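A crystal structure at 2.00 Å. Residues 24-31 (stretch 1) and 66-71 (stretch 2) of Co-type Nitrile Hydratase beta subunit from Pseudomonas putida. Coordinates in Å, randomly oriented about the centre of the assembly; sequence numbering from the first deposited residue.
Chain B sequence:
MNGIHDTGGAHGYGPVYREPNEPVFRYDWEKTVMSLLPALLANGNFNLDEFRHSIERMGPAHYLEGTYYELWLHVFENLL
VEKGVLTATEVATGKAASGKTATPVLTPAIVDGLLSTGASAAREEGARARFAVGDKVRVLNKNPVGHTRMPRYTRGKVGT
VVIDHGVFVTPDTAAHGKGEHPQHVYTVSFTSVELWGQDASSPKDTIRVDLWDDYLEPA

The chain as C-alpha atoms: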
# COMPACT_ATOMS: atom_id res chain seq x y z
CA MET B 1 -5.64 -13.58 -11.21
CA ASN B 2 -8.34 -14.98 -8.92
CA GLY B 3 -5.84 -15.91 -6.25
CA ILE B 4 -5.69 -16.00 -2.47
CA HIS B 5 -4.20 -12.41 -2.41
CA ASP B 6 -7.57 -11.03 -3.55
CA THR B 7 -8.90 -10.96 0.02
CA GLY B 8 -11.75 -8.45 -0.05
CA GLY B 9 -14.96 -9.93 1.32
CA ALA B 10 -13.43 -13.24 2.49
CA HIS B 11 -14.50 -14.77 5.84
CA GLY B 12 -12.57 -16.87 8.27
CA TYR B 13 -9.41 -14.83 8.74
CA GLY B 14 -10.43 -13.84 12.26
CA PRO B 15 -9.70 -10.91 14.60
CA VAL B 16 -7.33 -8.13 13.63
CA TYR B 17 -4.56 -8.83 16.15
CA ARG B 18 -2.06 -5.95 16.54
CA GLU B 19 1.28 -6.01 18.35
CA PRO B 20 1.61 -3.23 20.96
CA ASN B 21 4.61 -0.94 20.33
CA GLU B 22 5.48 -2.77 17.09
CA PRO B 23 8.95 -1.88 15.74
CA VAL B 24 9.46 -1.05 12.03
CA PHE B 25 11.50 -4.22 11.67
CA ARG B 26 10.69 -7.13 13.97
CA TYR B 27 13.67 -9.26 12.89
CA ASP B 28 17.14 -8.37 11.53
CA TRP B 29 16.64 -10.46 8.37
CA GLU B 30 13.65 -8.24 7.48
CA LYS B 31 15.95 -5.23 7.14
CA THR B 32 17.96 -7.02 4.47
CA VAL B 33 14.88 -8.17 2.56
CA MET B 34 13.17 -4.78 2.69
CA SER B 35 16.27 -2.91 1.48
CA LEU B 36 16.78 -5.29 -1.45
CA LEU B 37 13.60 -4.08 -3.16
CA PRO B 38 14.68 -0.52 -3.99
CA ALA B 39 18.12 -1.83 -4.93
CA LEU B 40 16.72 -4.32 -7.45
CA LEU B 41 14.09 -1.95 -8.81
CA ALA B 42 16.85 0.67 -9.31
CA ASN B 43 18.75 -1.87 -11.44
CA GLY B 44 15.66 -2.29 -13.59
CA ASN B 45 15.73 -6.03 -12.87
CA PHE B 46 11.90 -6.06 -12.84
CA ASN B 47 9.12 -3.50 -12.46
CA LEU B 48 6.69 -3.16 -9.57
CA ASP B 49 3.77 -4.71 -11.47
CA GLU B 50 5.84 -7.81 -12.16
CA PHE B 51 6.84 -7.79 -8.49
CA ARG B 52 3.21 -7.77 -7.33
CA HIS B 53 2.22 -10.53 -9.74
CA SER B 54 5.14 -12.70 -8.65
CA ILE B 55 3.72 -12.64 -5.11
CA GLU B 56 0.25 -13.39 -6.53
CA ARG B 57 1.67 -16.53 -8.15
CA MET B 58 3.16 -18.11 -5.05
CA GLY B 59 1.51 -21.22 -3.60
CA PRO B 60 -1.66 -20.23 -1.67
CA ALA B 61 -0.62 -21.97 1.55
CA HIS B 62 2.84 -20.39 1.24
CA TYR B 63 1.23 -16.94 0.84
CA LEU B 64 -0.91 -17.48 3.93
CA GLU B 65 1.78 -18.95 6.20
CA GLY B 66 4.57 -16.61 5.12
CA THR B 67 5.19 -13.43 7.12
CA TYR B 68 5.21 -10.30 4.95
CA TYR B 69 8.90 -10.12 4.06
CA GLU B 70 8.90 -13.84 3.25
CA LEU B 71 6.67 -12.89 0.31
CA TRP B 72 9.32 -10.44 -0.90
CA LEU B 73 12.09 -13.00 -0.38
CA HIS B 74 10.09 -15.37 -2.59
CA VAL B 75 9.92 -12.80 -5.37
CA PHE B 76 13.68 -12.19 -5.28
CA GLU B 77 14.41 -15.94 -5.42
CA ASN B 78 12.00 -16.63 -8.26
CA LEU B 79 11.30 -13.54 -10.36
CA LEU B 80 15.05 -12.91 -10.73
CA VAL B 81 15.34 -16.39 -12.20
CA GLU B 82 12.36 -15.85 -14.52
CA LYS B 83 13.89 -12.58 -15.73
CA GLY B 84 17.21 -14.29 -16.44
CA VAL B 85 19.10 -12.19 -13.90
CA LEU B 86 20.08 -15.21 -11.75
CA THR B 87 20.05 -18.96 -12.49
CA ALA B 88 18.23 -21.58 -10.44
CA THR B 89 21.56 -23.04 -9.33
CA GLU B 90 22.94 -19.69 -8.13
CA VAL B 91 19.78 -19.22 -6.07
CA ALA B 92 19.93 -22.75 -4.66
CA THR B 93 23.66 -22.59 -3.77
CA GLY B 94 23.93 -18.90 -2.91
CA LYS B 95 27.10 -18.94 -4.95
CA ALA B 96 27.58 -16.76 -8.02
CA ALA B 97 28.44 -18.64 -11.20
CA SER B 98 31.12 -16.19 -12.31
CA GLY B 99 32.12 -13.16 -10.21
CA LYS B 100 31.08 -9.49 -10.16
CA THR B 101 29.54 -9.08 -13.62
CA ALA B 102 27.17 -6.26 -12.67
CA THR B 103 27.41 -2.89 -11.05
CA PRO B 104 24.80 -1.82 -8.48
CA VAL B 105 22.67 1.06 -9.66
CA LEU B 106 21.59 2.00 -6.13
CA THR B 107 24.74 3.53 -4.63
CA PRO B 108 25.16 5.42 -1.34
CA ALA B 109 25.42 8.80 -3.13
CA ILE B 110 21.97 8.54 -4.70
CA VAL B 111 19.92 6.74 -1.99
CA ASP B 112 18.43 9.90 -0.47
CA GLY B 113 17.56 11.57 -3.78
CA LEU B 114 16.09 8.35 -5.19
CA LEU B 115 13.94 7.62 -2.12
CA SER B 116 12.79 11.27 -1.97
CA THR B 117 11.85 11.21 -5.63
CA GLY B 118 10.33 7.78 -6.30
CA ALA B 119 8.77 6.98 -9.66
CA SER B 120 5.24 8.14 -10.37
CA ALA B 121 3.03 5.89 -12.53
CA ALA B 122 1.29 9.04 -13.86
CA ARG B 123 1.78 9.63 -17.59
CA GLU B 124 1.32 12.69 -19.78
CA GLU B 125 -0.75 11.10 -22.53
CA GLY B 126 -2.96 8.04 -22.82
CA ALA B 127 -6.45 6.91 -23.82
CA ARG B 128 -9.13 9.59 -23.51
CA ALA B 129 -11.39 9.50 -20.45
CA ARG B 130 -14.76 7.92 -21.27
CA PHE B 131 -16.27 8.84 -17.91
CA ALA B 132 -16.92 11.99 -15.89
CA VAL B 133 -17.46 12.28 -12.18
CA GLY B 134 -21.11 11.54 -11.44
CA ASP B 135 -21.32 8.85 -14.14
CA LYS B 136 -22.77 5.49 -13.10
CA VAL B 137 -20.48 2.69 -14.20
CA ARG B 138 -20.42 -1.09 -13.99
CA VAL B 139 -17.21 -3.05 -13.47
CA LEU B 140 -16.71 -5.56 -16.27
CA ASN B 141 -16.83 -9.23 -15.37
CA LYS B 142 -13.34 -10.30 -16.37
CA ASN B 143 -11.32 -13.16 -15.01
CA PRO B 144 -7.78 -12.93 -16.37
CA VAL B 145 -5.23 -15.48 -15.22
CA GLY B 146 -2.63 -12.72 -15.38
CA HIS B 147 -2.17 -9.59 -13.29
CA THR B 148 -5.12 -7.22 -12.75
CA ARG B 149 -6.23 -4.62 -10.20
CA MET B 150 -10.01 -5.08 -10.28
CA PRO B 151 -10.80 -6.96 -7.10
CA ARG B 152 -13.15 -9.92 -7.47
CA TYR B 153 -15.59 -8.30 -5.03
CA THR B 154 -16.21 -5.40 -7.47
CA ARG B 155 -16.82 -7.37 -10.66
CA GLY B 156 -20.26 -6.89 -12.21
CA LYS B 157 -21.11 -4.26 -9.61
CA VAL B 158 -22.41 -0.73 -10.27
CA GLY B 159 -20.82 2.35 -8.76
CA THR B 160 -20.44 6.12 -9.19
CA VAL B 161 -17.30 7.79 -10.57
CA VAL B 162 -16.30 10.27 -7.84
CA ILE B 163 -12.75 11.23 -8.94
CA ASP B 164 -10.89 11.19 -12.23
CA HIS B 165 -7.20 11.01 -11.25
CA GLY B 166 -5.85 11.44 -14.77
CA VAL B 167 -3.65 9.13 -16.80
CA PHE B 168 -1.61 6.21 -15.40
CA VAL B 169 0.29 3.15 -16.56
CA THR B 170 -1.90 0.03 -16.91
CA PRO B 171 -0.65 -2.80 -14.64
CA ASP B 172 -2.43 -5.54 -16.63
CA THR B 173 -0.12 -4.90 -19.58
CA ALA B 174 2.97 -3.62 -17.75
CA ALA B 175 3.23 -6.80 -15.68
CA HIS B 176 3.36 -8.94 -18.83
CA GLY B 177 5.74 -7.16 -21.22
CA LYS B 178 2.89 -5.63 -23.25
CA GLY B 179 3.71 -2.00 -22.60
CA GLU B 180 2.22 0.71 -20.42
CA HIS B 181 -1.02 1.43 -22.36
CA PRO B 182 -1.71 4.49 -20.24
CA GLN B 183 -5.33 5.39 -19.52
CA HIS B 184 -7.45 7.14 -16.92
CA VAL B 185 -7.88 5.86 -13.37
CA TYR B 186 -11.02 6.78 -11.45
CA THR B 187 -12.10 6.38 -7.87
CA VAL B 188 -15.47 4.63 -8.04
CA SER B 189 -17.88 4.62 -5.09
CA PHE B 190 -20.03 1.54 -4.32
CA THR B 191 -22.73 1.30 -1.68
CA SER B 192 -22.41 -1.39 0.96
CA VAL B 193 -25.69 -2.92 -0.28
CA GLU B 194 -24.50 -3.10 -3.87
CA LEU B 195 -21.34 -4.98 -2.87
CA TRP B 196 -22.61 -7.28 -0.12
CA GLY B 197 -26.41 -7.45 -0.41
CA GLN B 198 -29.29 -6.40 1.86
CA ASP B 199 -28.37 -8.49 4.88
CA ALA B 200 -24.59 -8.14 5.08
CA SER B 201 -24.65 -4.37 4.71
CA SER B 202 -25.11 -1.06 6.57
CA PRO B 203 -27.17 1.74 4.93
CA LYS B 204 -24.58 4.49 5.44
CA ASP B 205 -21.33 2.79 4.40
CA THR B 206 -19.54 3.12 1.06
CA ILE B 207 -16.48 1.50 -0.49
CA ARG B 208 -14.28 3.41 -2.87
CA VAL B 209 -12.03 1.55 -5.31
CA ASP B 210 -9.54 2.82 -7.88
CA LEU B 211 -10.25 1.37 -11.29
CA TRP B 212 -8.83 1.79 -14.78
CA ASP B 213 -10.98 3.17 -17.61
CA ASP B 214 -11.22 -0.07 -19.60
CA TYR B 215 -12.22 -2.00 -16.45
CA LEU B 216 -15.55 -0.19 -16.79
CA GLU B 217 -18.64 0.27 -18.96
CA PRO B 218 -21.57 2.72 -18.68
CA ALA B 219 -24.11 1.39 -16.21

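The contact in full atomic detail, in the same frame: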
# COMPACT_ATOMS: atom_id res chain seq x y z
N VAL B 24 9.51 -1.06 13.50
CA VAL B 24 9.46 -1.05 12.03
C VAL B 24 9.89 -2.39 11.51
O VAL B 24 9.21 -2.99 10.67
CB VAL B 24 10.39 0.06 11.45
CG1 VAL B 24 10.49 -0.06 9.92
CG2 VAL B 24 9.89 1.44 11.86
N PHE B 25 11.01 -2.88 12.03
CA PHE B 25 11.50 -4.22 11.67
C PHE B 25 11.52 -5.13 12.90
O PHE B 25 12.20 -4.84 13.88
CB PHE B 25 12.89 -4.11 11.07
CG PHE B 25 12.93 -3.34 9.79
CD1 PHE B 25 13.55 -2.10 9.73
CD2 PHE B 25 12.34 -3.85 8.64
CE1 PHE B 25 13.60 -1.38 8.53
CE2 PHE B 25 12.37 -3.13 7.44
CZ PHE B 25 13.01 -1.90 7.38
N ARG B 26 10.78 -6.23 12.83
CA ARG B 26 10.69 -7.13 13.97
C ARG B 26 11.81 -8.16 14.02
O ARG B 26 12.05 -8.73 15.07
CB ARG B 26 9.28 -7.77 14.00
CG ARG B 26 8.14 -6.71 14.04
CD ARG B 26 6.73 -7.29 13.83
NE ARG B 26 6.43 -8.32 14.81
CZ ARG B 26 6.28 -9.63 14.61
NH1 ARG B 26 6.32 -10.20 13.41
NH2 ARG B 26 6.04 -10.37 15.68
N TYR B 27 12.50 -8.39 12.90
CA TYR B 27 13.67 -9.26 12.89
C TYR B 27 14.75 -8.60 12.03
O TYR B 27 14.43 -7.83 11.11
CB TYR B 27 13.34 -10.65 12.32
CG TYR B 27 12.16 -11.35 12.95
CD1 TYR B 27 10.89 -11.28 12.37
CD2 TYR B 27 12.29 -12.08 14.13
CE1 TYR B 27 9.79 -11.91 12.93
CE2 TYR B 27 11.19 -12.73 14.71
CZ TYR B 27 9.95 -12.63 14.11
OH TYR B 27 8.85 -13.25 14.66
N ASP B 28 16.02 -8.90 12.33
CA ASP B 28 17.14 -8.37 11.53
C ASP B 28 17.07 -8.77 10.06
O ASP B 28 17.36 -7.94 9.20
CB ASP B 28 18.49 -8.76 12.12
CG ASP B 28 18.88 -7.91 13.32
OD1 ASP B 28 18.17 -6.90 13.60
OD2 ASP B 28 19.89 -8.23 13.98
N TRP B 29 16.69 -10.02 9.77
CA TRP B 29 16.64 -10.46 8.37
C TRP B 29 15.65 -9.62 7.53
O TRP B 29 15.82 -9.44 6.33
CB TRP B 29 16.35 -11.96 8.28
CG TRP B 29 14.99 -12.40 8.81
CD1 TRP B 29 14.72 -12.91 10.04
CD2 TRP B 29 13.74 -12.39 8.10
NE1 TRP B 29 13.38 -13.20 10.15
CE2 TRP B 29 12.76 -12.90 8.98
CE3 TRP B 29 13.36 -11.99 6.83
CZ2 TRP B 29 11.42 -13.02 8.61
CZ3 TRP B 29 12.03 -12.11 6.46
CH2 TRP B 29 11.08 -12.62 7.35
N GLU B 30 14.61 -9.10 8.18
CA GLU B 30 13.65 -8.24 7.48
C GLU B 30 14.28 -6.96 6.92
O GLU B 30 13.85 -6.45 5.88
CB GLU B 30 12.48 -7.87 8.40
CG GLU B 30 11.59 -9.06 8.79
CD GLU B 30 10.45 -8.65 9.72
OE1 GLU B 30 10.61 -7.65 10.46
OE2 GLU B 30 9.39 -9.32 9.71
N LYS B 31 15.28 -6.44 7.61
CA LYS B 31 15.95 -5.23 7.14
C LYS B 31 16.63 -5.48 5.80
O LYS B 31 16.55 -4.66 4.89
CB LYS B 31 16.99 -4.75 8.16
CG LYS B 31 16.38 -4.39 9.52
CD LYS B 31 17.47 -4.17 10.57
CE LYS B 31 16.83 -3.98 11.97
NZ LYS B 31 17.85 -3.75 13.04
N GLY B 66 3.39 -17.46 5.13
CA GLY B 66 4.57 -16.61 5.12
C GLY B 66 4.32 -15.26 5.81
O GLY B 66 3.29 -14.63 5.59
N THR B 67 5.26 -14.81 6.64
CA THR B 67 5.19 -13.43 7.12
C THR B 67 5.46 -12.50 5.93
O THR B 67 5.91 -12.93 4.88
CB THR B 67 6.19 -13.16 8.26
OG1 THR B 67 7.53 -13.35 7.77
CG2 THR B 67 5.95 -14.10 9.43
N TYR B 68 5.17 -11.21 6.09
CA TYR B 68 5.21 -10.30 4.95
C TYR B 68 6.51 -10.34 4.13
O TYR B 68 6.47 -10.50 2.91
CB TYR B 68 4.91 -8.87 5.39
CG TYR B 68 4.83 -7.91 4.24
CD1 TYR B 68 3.72 -7.88 3.40
CD2 TYR B 68 5.88 -7.01 4.00
CE1 TYR B 68 3.64 -7.00 2.35
CE2 TYR B 68 5.82 -6.11 2.95
CZ TYR B 68 4.70 -6.11 2.13
OH TYR B 68 4.63 -5.21 1.09
N TYR B 69 7.65 -10.19 4.79
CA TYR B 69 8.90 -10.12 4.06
C TYR B 69 9.34 -11.49 3.49
O TYR B 69 10.22 -11.55 2.63
CB TYR B 69 10.00 -9.44 4.88
CG TYR B 69 9.73 -7.95 5.06
CD1 TYR B 69 9.77 -7.08 3.96
CD2 TYR B 69 9.40 -7.43 6.30
CE1 TYR B 69 9.50 -5.73 4.09
CE2 TYR B 69 9.14 -6.05 6.46
CZ TYR B 69 9.18 -5.22 5.34
OH TYR B 69 8.93 -3.89 5.48
N GLU B 70 8.70 -12.57 3.93
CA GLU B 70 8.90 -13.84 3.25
C GLU B 70 8.32 -13.80 1.84
O GLU B 70 8.84 -14.45 0.94
CB GLU B 70 8.28 -15.00 4.02
CG GLU B 70 9.01 -15.35 5.27
CD GLU B 70 8.29 -16.44 6.04
OE1 GLU B 70 8.29 -17.59 5.57
OE2 GLU B 70 7.72 -16.13 7.10
N LEU B 71 7.23 -13.04 1.65
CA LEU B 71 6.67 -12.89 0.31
C LEU B 71 7.68 -12.18 -0.61
O LEU B 71 7.86 -12.57 -1.76
CB LEU B 71 5.37 -12.09 0.34
CG LEU B 71 4.37 -12.50 1.44
CD1 LEU B 71 3.14 -11.61 1.35
CD2 LEU B 71 4.01 -13.96 1.32
O HOH W 1 8.41 -3.24 8.07
O HOH W 2 8.19 -10.56 7.71

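Each stretch is the start of a helix with the loop that leads into it, and the two approach most closely where the first turns begin: the CA atoms of Glu30 and Tyr69 lie 6.1 Å apart. Touching residues are at least 38 positions apart in sequence, so this is a tertiary contact. It buries 279 Å² in total, and no direct hydrogen bond crosses it. Cohesion therefore comes from van der Waals packing and from two bridging waters.

The packing centres on Tyr69, the residue with the largest covered area (95 Å²), whose CA-to-CB bond points toward stretch 1. Its side chain touches three residues. Trp29 CZ3 lies 3.7 Å from Tyr69 CB, and Phe25 CE2 comes within 4.0 Å of Tyr69 OH. Glu30 CG makes that residue's closest approach to the Tyr69 ring, 3.7 Å from Tyr69 CD2, while the carboxylate also takes part in hydrogen bonds (below); Glu30 O sits over one face of the Tyr69 ring. Phe25 and Tyr69 meet obliquely, with 4.4 Å between Phe25 CE2 and Tyr69 CZ, an apolar contact without stacking.

Trp29, in the p rotamer at chi1, leaves its CA sideways, yet its ring end reaches stretch 2. Thr67 OG1 approaches the ring edge near its plane, 3.6 Å from Trp29 CH2, and the same CH2 atom is 4.0 Å from Glu70 CG.

Within each stretch, a glutamate ties its helix to the preceding backbone. Glu30 OE1 accepts from Arg26 N at 2.8 Å and from Tyr27 N at 3.2 Å. Glu70 OE2 accepts from Thr67 N at 2.8 Å, with an N-H...acceptor angle of 161°, and from Thr67 OG1 at 2.9 Å. Thr67 occupies the N-cap position, but its side chain makes no capping bond; the hydroxyl proton goes to Glu70. Farther from the interface, a salt bridge joins Lys31 NZ to Asp28 OD1 at 3.2 Å.

Water supplies the polar links between the stretches. Water 2 donates to Glu30 OE2 and Thr67 OG1, with its oxygen 2.6 Å from Glu30 OE2 and 2.9 Å from Thr67 OG1, and that oxygen accepts from Tyr69 N at 3.0 Å. Both of its protons are thus used, and it joins the Glu30 carboxylate to the amide of Tyr69 in the first helical turn of stretch 2. The oxygen of water 1 lies 2.7 Å from Val24 O, to which the water donates, and 2.7 Å from Tyr69 OH, linking the tip of the tyrosine to the loop backbone.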